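Local coordinates for protein putative NADH dehydrogenase/NAD(P)H nitroreductase (Parabacteroides distasonis, PDB 3M5K) that binds flavin mononucleotide and probably acts as an FMN-dependent oxidoreductase of the nitroreductase family, at residues 72-77 / 144-149; 84-89 / 139-144. All coordinates share one frame; numbering follows the deposited sequence. Where two conformers were deposited one is given.

Contact 1. Residues 72-77 / 144-149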
ATOM      1  N   ARG A  72       7.585   8.010  19.331  1.00 28.85           N
ATOM      2  CA  ARG A  72       7.636   9.033  20.389  1.00 30.03           C
ATOM      3  C   ARG A  72       7.124  10.395  19.906  1.00 27.97           C
ATOM      4  O   ARG A  72       6.716  11.235  20.723  1.00 27.95           O
ATOM      5  CB  ARG A  72       9.064   9.191  20.963  1.00 31.11           C
ATOM      6  CG  ARG A  72       9.705   7.948  21.506  1.00 34.79           C
ATOM      7  CD  ARG A  72       9.010   7.371  22.706  1.00 38.71           C
ATOM      8  NE  ARG A  72       9.876   6.374  23.332  1.00 42.19           N
ATOM      9  CZ  ARG A  72       9.471   5.353  24.092  1.00 43.91           C
ATOM     10  NH1 ARG A  72       8.189   5.133  24.334  1.00 40.54           N
ATOM     11  NH2 ARG A  72      10.373   4.512  24.595  1.00 46.12           N
HETATM   12  N   MSE A  73       7.135  10.590  18.586  0.50 27.80           N
HETATM   13  CA  MSE A  73       6.646  11.822  17.948  0.50 27.05           C
HETATM   14  C   MSE A  73       5.150  12.084  18.153  0.50 26.41           C
HETATM   15  O   MSE A  73       4.676  13.209  17.941  0.50 27.06           O
HETATM   16  CB  MSE A  73       7.005  11.840  16.449  0.50 27.17           C
HETATM   17  CG  MSE A  73       6.049  11.100  15.506  0.50 25.08           C
HETATM   18 SE   MSE A  73       6.164   9.192  15.762  0.37 19.31          SE
HETATM   19  CE  MSE A  73       7.844   8.908  14.817  0.50 20.98           C
ATOM     20  N   LEU A  74       4.410  11.065  18.589  1.00 25.63           N
ATOM     21  CA  LEU A  74       2.993  11.232  18.943  1.00 26.55           C
ATOM     22  C   LEU A  74       2.802  12.337  20.008  1.00 28.44           C
ATOM     23  O   LEU A  74       1.757  12.968  20.073  1.00 26.09           O
ATOM     24  CB  LEU A  74       2.374   9.921  19.439  1.00 25.57           C
ATOM     25  CG  LEU A  74       2.071   8.915  18.327  1.00 24.46           C
ATOM     26  CD1 LEU A  74       1.741   7.535  18.915  1.00 21.11           C
ATOM     27  CD2 LEU A  74       0.944   9.435  17.434  1.00 23.69           C
ATOM     28  N   LYS A  75       3.823  12.544  20.840  1.00 31.34           N
ATOM     29  CA  LYS A  75       3.786  13.617  21.856  1.00 33.92           C
ATOM     30  C   LYS A  75       3.833  15.000  21.232  1.00 33.91           C
ATOM     31  O   LYS A  75       3.418  15.977  21.868  1.00 31.66           O
ATOM     32  CB  LYS A  75       4.950  13.461  22.835  1.00 33.90           C
ATOM     33  CG  LYS A  75       4.486  13.461  24.256  1.00 40.91           C
ATOM     34  CD  LYS A  75       5.551  12.994  25.221  1.00 41.17           C
ATOM     35  CE  LYS A  75       4.928  12.171  26.350  1.00 43.82           C
ATOM     36  NZ  LYS A  75       5.993  11.770  27.307  1.00 46.10           N
ATOM     37  N   GLU A  76       4.328  15.073  19.993  1.00 31.98           N
ATOM     38  CA  GLU A  76       4.570  16.319  19.288  1.00 33.95           C
ATOM     39  C   GLU A  76       3.623  16.583  18.116  1.00 32.62           C
ATOM     40  O   GLU A  76       3.928  17.394  17.252  1.00 34.00           O
ATOM     41  CB  GLU A  76       6.019  16.354  18.777  1.00 36.44           C
ATOM     42  CG  GLU A  76       7.068  15.976  19.833  1.00 43.49           C
ATOM     43  CD  GLU A  76       6.996  16.842  21.095  1.00 49.99           C
ATOM     44  OE1 GLU A  76       6.517  18.007  21.018  1.00 54.81           O
ATOM     45  OE2 GLU A  76       7.420  16.353  22.178  1.00 58.26           O
ATOM     46  N   THR A  77       2.470  15.913  18.095  1.00 31.25           N
ATOM     47  CA  THR A  77       1.443  16.230  17.120  1.00 27.64           C
ATOM     48  C   THR A  77       0.103  16.365  17.796  1.00 26.67           C
ATOM     49  O   THR A  77      -0.083  15.853  18.890  1.00 26.19           O
ATOM     50  CB  THR A  77       1.355  15.128  16.012  1.00 31.61           C
ATOM     51  OG1 THR A  77       0.333  15.488  15.071  1.00 27.36           O
ATOM     52  CG2 THR A  77       1.086  13.726  16.616  1.00 26.64           C
ATOM     53  N   LEU A 144      -3.086  -1.775  12.506  1.00 15.83           N
ATOM     54  CA  LEU A 144      -1.942  -2.003  11.630  1.00 15.98           C
ATOM     55  C   LEU A 144      -0.809  -1.040  12.008  1.00 15.73           C
ATOM     56  O   LEU A 144       0.357  -1.417  12.056  1.00 16.35           O
ATOM     57  CB  LEU A 144      -2.291  -1.785  10.146  1.00 16.09           C
ATOM     58  CG  LEU A 144      -1.104  -2.011   9.175  1.00 16.25           C
ATOM     59  CD1 LEU A 144      -0.508  -3.456   9.312  1.00 14.83           C
ATOM     60  CD2 LEU A 144      -1.608  -1.729   7.723  1.00 17.35           C
ATOM     61  N   ASN A 145      -1.179   0.209  12.220  1.00 16.36           N
ATOM     62  CA  ASN A 145      -0.195   1.297  12.377  1.00 17.76           C
ATOM     63  C   ASN A 145      -0.771   2.484  13.128  1.00 16.88           C
ATOM     64  O   ASN A 145      -1.967   2.563  13.335  1.00 17.73           O
ATOM     65  CB  ASN A 145       0.371   1.722  11.000  1.00 17.29           C
ATOM     66  CG  ASN A 145      -0.709   2.084   9.988  1.00 19.01           C
ATOM     67  OD1 ASN A 145      -1.768   2.611  10.344  1.00 17.78           O
ATOM     68  ND2 ASN A 145      -0.459   1.771   8.712  1.00 17.95           N
ATOM     69  N   VAL A 146       0.106   3.398  13.547  1.00 18.57           N
ATOM     70  CA  VAL A 146      -0.291   4.740  13.919  1.00 19.13           C
ATOM     71  C   VAL A 146       0.394   5.695  12.971  1.00 18.73           C
ATOM     72  O   VAL A 146       1.618   5.627  12.762  1.00 19.98           O
ATOM     73  CB  VAL A 146       0.069   5.104  15.421  1.00 20.05           C
ATOM     74  CG1 VAL A 146      -0.479   6.528  15.757  1.00 16.06           C
ATOM     75  CG2 VAL A 146      -0.434   4.004  16.396  1.00 18.63           C
ATOM     76  N   ILE A 147      -0.376   6.601  12.400  1.00 18.11           N
ATOM     77  CA  ILE A 147       0.160   7.561  11.421  1.00 16.72           C
ATOM     78  C   ILE A 147      -0.034   8.985  11.971  1.00 17.34           C
ATOM     79  O   ILE A 147      -1.088   9.578  11.812  1.00 17.66           O
ATOM     80  CB  ILE A 147      -0.512   7.434   9.997  1.00 18.79           C
ATOM     81  CG1 ILE A 147      -0.418   5.965   9.487  1.00 17.32           C
ATOM     82  CG2 ILE A 147       0.109   8.428   9.011  1.00 17.66           C
ATOM     83  CD1 ILE A 147      -1.066   5.706   8.133  1.00 15.77           C
ATOM     84  N   PRO A 148       1.008   9.512  12.632  1.00 20.57           N
ATOM     85  CA  PRO A 148       0.941  10.924  12.991  1.00 21.58           C
ATOM     86  C   PRO A 148       0.935  11.758  11.716  1.00 19.68           C
ATOM     87  O   PRO A 148       1.567  11.390  10.714  1.00 21.54           O
ATOM     88  CB  PRO A 148       2.206  11.171  13.805  1.00 22.30           C
ATOM     89  CG  PRO A 148       2.844   9.834  14.030  1.00 25.38           C
ATOM     90  CD  PRO A 148       2.263   8.870  13.041  1.00 20.23           C
ATOM     91  N   VAL A 149       0.206  12.853  11.753  0.50 21.32           N
ATOM     92  CA  VAL A 149       0.191  13.791  10.649  0.50 22.16           C
ATOM     93  C   VAL A 149       0.382  15.196  11.212  0.50 24.47           C
ATOM     94  O   VAL A 149       0.142  15.458  12.399  0.50 23.15           O
ATOM     95  CB  VAL A 149      -1.107  13.725   9.800  0.50 22.87           C
ATOM     96  CG1 VAL A 149      -1.188  12.423   9.009  0.50 21.65           C
ATOM     97  CG2 VAL A 149      -2.339  13.888  10.677  0.50 23.85           C
TER
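Pro148, on strand 141-150, is the residue most buried here, and three side chains of 72-77 gather round its ring: Met73, Leu74 and Thr77. This loop, which joins helix 58-67 to strand 79-86, makes a short 3-10 turn, with bonds from Lys75 N to Arg72 O and Glu76 N to Met73 O; Met73 points to the strand, Leu74 brings only its end nearer, and Thr77 follows the turn. The ring corner opposite the backbone does most of the touching: Pro148 CG lies 3.7 Å from Met73 CG and 3.9 Å from Leu74 CD2, both side chains crossing it at about a right angle. Selenomethionine Met73 starts from the crowded position between its own N and carbonyl carbon (chi1 84°) and bends again at the next two torsions, which folds SE back to 3.8 Å from Pro148 CG. Leu74, with CG anti to its carbonyl carbon, brings CD2 in between Val146 and Pro148, which point the same way, so that it also meets Val146 CG1 at 3.6 Å, crossing that side chain obliquely. Leu74 also packs on Leu61, Met64 and Ala65 of helix 58-67. Thr77 uses both branches: its CG2 rests 4.0 Å from Pro148 CB, while OG1, anti to the backbone N (chi1 -180°), stands 2.7 Å from Val149 O. The hydroxyl has Gln79 O within reach as well, so its single proton could serve either carbonyl; Val149 O also accepts from Gln79 NE2. Met73 touches the bound FMN and packs on Arg19, another residue of the flavin pocket. The chemistry is thus almost wholly apolar: Met73 is joined to inner strand 141-150 by van der Waals contact with Pro148, and the one polar tie lies at Thr77.

Contact 2. Residues 84-89 / 139-144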
ATOM      1  N   CYS A  84      -6.808   0.305  10.970  1.00 15.38           N
ATOM      2  CA  CYS A  84      -7.118  -0.997  11.531  1.00 17.01           C
ATOM      3  C   CYS A  84      -7.761  -1.918  10.495  1.00 16.38           C
ATOM      4  O   CYS A  84      -8.376  -1.443   9.538  1.00 18.07           O
ATOM      5  CB  CYS A  84      -8.089  -0.858  12.704  1.00 17.64           C
ATOM      6  SG  CYS A  84      -7.538   0.237  14.043  1.00 18.57           S
ATOM      7  N   GLY A  85      -7.634  -3.225  10.712  1.00 17.13           N
ATOM      8  CA  GLY A  85      -8.331  -4.182   9.892  1.00 16.79           C
ATOM      9  C   GLY A  85      -9.297  -5.003  10.696  1.00 19.07           C
ATOM     10  O   GLY A  85      -9.082  -5.290  11.898  1.00 18.38           O
ATOM     11  N   ASP A  86     -10.433  -5.283  10.073  1.00 18.06           N
ATOM     12  CA  ASP A  86     -11.419  -6.153  10.673  1.00 19.40           C
ATOM     13  C   ASP A  86     -11.115  -7.599  10.254  1.00 18.10           C
ATOM     14  O   ASP A  86     -11.309  -8.009   9.097  1.00 20.80           O
ATOM     15  CB  ASP A  86     -12.842  -5.705  10.284  1.00 20.16           C
ATOM     16  CG  ASP A  86     -13.934  -6.538  10.951  1.00 24.77           C
ATOM     17  OD1 ASP A  86     -13.711  -7.724  11.207  1.00 23.98           O
ATOM     18  OD2 ASP A  86     -15.038  -6.001  11.179  1.00 23.85           O
ATOM     19  N   THR A  87     -10.688  -8.392  11.220  1.00 17.47           N
ATOM     20  CA  THR A  87     -10.173  -9.746  10.957  1.00 18.47           C
ATOM     21  C   THR A  87     -11.312 -10.746  10.752  1.00 20.77           C
ATOM     22  O   THR A  87     -11.073 -11.850  10.271  1.00 27.44           O
ATOM     23  CB  THR A  87      -9.254 -10.235  12.091  1.00 16.66           C
ATOM     24  OG1 THR A  87     -10.015 -10.271  13.300  1.00 19.81           O
ATOM     25  CG2 THR A  87      -8.046  -9.271  12.262  1.00 18.88           C
ATOM     26  N   ILE A  88     -12.536 -10.377  11.105  1.00 21.73           N
ATOM     27  CA  ILE A  88     -13.706 -11.171  10.712  1.00 21.10           C
ATOM     28  C   ILE A  88     -14.062 -10.960   9.214  1.00 20.30           C
ATOM     29  O   ILE A  88     -14.383 -11.918   8.529  1.00 20.33           O
ATOM     30  CB  ILE A  88     -14.920 -10.848  11.586  1.00 21.96           C
ATOM     31  CG1 ILE A  88     -14.697 -11.348  12.998  1.00 24.83           C
ATOM     32  CG2 ILE A  88     -16.218 -11.471  11.059  1.00 23.76           C
ATOM     33  CD1 ILE A  88     -15.793 -10.797  13.998  1.00 24.30           C
ATOM     34  N   LYS A  89     -13.999  -9.727   8.730  1.00 17.72           N
ATOM     35  CA  LYS A  89     -14.346  -9.399   7.342  1.00 19.96           C
ATOM     36  C   LYS A  89     -13.325  -9.982   6.381  1.00 20.38           C
ATOM     37  O   LYS A  89     -13.682 -10.436   5.307  1.00 20.87           O
ATOM     38  CB  LYS A  89     -14.456  -7.900   7.146  1.00 19.87           C
ATOM     39  CG  LYS A  89     -15.717  -7.253   7.785  1.00 22.14           C
ATOM     40  CD  LYS A  89     -15.792  -5.801   7.467  1.00 22.19           C
ATOM     41  CE  LYS A  89     -17.034  -5.111   8.041  1.00 24.95           C
ATOM     42  NZ  LYS A  89     -17.048  -3.660   7.623  1.00 27.49           N
ATOM     43  N   ASP A 139     -11.917  -7.019  19.933  0.50 22.20           N
ATOM     44  CA  ASP A 139     -11.025  -8.149  19.708  0.50 23.37           C
ATOM     45  C   ASP A 139     -10.812  -8.501  18.227  0.50 21.70           C
ATOM     46  O   ASP A 139      -9.759  -9.010  17.855  0.50 22.14           O
ATOM     47  CB  ASP A 139     -11.578  -9.392  20.409  0.50 24.27           C
ATOM     48  CG  ASP A 139     -11.669  -9.218  21.904  0.50 27.65           C
ATOM     49  OD1 ASP A 139     -10.643  -8.872  22.507  0.50 27.53           O
ATOM     50  OD2 ASP A 139     -12.774  -9.418  22.444  0.50 31.10           O
ATOM     51  N   HIS A 140     -11.842  -8.277  17.428  1.00 22.17           N
ATOM     52  CA  HIS A 140     -11.821  -8.537  15.955  1.00 22.26           C
ATOM     53  C   HIS A 140     -11.262  -7.369  15.107  1.00 21.25           C
ATOM     54  O   HIS A 140     -11.233  -7.446  13.858  1.00 21.91           O
ATOM     55  CB  HIS A 140     -13.210  -8.953  15.470  1.00 23.00           C
ATOM     56  CG  HIS A 140     -14.172  -7.825  15.354  1.00 19.42           C
ATOM     57  ND1 HIS A 140     -14.858  -7.315  16.442  1.00 26.43           N
ATOM     58  CD2 HIS A 140     -14.566  -7.098  14.290  1.00 22.82           C
ATOM     59  CE1 HIS A 140     -15.623  -6.317  16.045  1.00 22.08           C
ATOM     60  NE2 HIS A 140     -15.466  -6.162  14.741  1.00 25.25           N
ATOM     61  N   ILE A 141     -10.830  -6.299  15.762  1.00 19.03           N
ATOM     62  CA  ILE A 141     -10.236  -5.130  15.110  1.00 18.13           C
ATOM     63  C   ILE A 141      -8.749  -5.095  15.446  1.00 19.99           C
ATOM     64  O   ILE A 141      -8.368  -5.025  16.626  1.00 21.70           O
ATOM     65  CB  ILE A 141     -10.958  -3.818  15.514  1.00 16.30           C
ATOM     66  CG1 ILE A 141     -12.456  -3.894  15.135  1.00 20.26           C
ATOM     67  CG2 ILE A 141     -10.215  -2.609  14.915  1.00 16.47           C
ATOM     68  CD1 ILE A 141     -12.773  -4.020  13.621  1.00 18.47           C
HETATM   69  N   MSE A 142      -7.905  -5.202  14.421  0.50 17.59           N
HETATM   70  CA  MSE A 142      -6.438  -5.211  14.592  0.50 16.14           C
HETATM   71  C   MSE A 142      -5.827  -3.904  14.120  0.50 17.57           C
HETATM   72  O   MSE A 142      -5.954  -3.537  12.952  0.50 16.82           O
HETATM   73  CB  MSE A 142      -5.819  -6.354  13.790  0.50 15.93           C
HETATM   74  CG  MSE A 142      -4.296  -6.425  13.850  0.50 14.76           C
HETATM   75 SE   MSE A 142      -3.604  -6.595  15.665  0.37 14.19          SE
HETATM   76  CE  MSE A 142      -4.738  -8.144  16.145  0.50 15.19           C
ATOM     77  N   PRO A 143      -5.128  -3.193  15.017  1.00 17.12           N
ATOM     78  CA  PRO A 143      -4.418  -2.005  14.542  1.00 17.09           C
ATOM     79  C   PRO A 143      -3.140  -2.312  13.738  1.00 15.49           C
ATOM     80  O   PRO A 143      -2.251  -3.042  14.212  1.00 16.70           O
ATOM     81  CB  PRO A 143      -4.081  -1.254  15.834  1.00 17.15           C
ATOM     82  CG  PRO A 143      -3.944  -2.382  16.875  1.00 16.02           C
ATOM     83  CD  PRO A 143      -4.980  -3.385  16.494  1.00 16.56           C
ATOM     84  N   LEU A 144      -3.086  -1.775  12.506  1.00 15.83           N
ATOM     85  CA  LEU A 144      -1.942  -2.003  11.630  1.00 15.98           C
ATOM     86  C   LEU A 144      -0.809  -1.040  12.008  1.00 15.73           C
ATOM     87  O   LEU A 144       0.357  -1.417  12.056  1.00 16.35           O
ATOM     88  CB  LEU A 144      -2.291  -1.785  10.146  1.00 16.09           C
ATOM     89  CG  LEU A 144      -1.104  -2.011   9.175  1.00 16.25           C
ATOM     90  CD1 LEU A 144      -0.508  -3.456   9.312  1.00 14.83           C
ATOM     91  CD2 LEU A 144      -1.608  -1.729   7.723  1.00 17.35           C
TER
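Two backbone bonds join the antiparallel strands at the hydrogen-bonded pair Gly85 and Met142: Gly85 N to Met142 O and Met142 N to Gly85 O, each 2.8 Å, the second nearly straight at 174°. Past the strand end, His140 O is gripped twice by Thr87, from N at 2.9 Å almost along the C=O axis and from OG1 at 3.1 Å, above the carbonyl plane. Asp86 OD1 turns back on its own chain, accepting from Ile88 N (2.9 Å) in an Asx turn and from Lys89 N, which comes from above the carboxylate. This leaves the carboxylate at the edge of the His140 ring, Asp86 OD1 lying 3.3 Å from His140 CD2 with the two planes 55° apart. Apolar contacts follow the face carrying Cys84, Asp86, Ile141 and Pro143: Ile141 spreads its branches, CG2 meeting Cys84 CB at 3.5 Å and CD1 meeting Asp86 CB. Ile88 CD1 packs on His140 CB at 3.5 Å. Around this pairing, Trp94 of helix 94-111 covers Thr87 and Met142, helix 125-135 touches Met142 and Pro143, strand 50-55 continues the sheet beyond Cys84, and Trp172 of the second subunit packs on Ile141.

Overall arrangement
Strand 141-150 carries both contacts, which share Leu144 and have centres about 20 Å apart. Contact 1 lies deeper, its centre about 9 Å from the centre of the chain, and packs a loop against side chains of the strand; contact 2, its centre about 15 Å from it, pairs that strand with its sheet neighbour 79-86 and runs on into partly exposed turns. The chemistry changes accordingly, from apolar packing round a proline in contact 1 to backbone bonds and an Asx turn in contact 2. Strand 79-86 follows on the loop of contact 1, so the chain passes from packing on strand 141-150 to pairing with it. Contact 1 reaches the flavin through Met73.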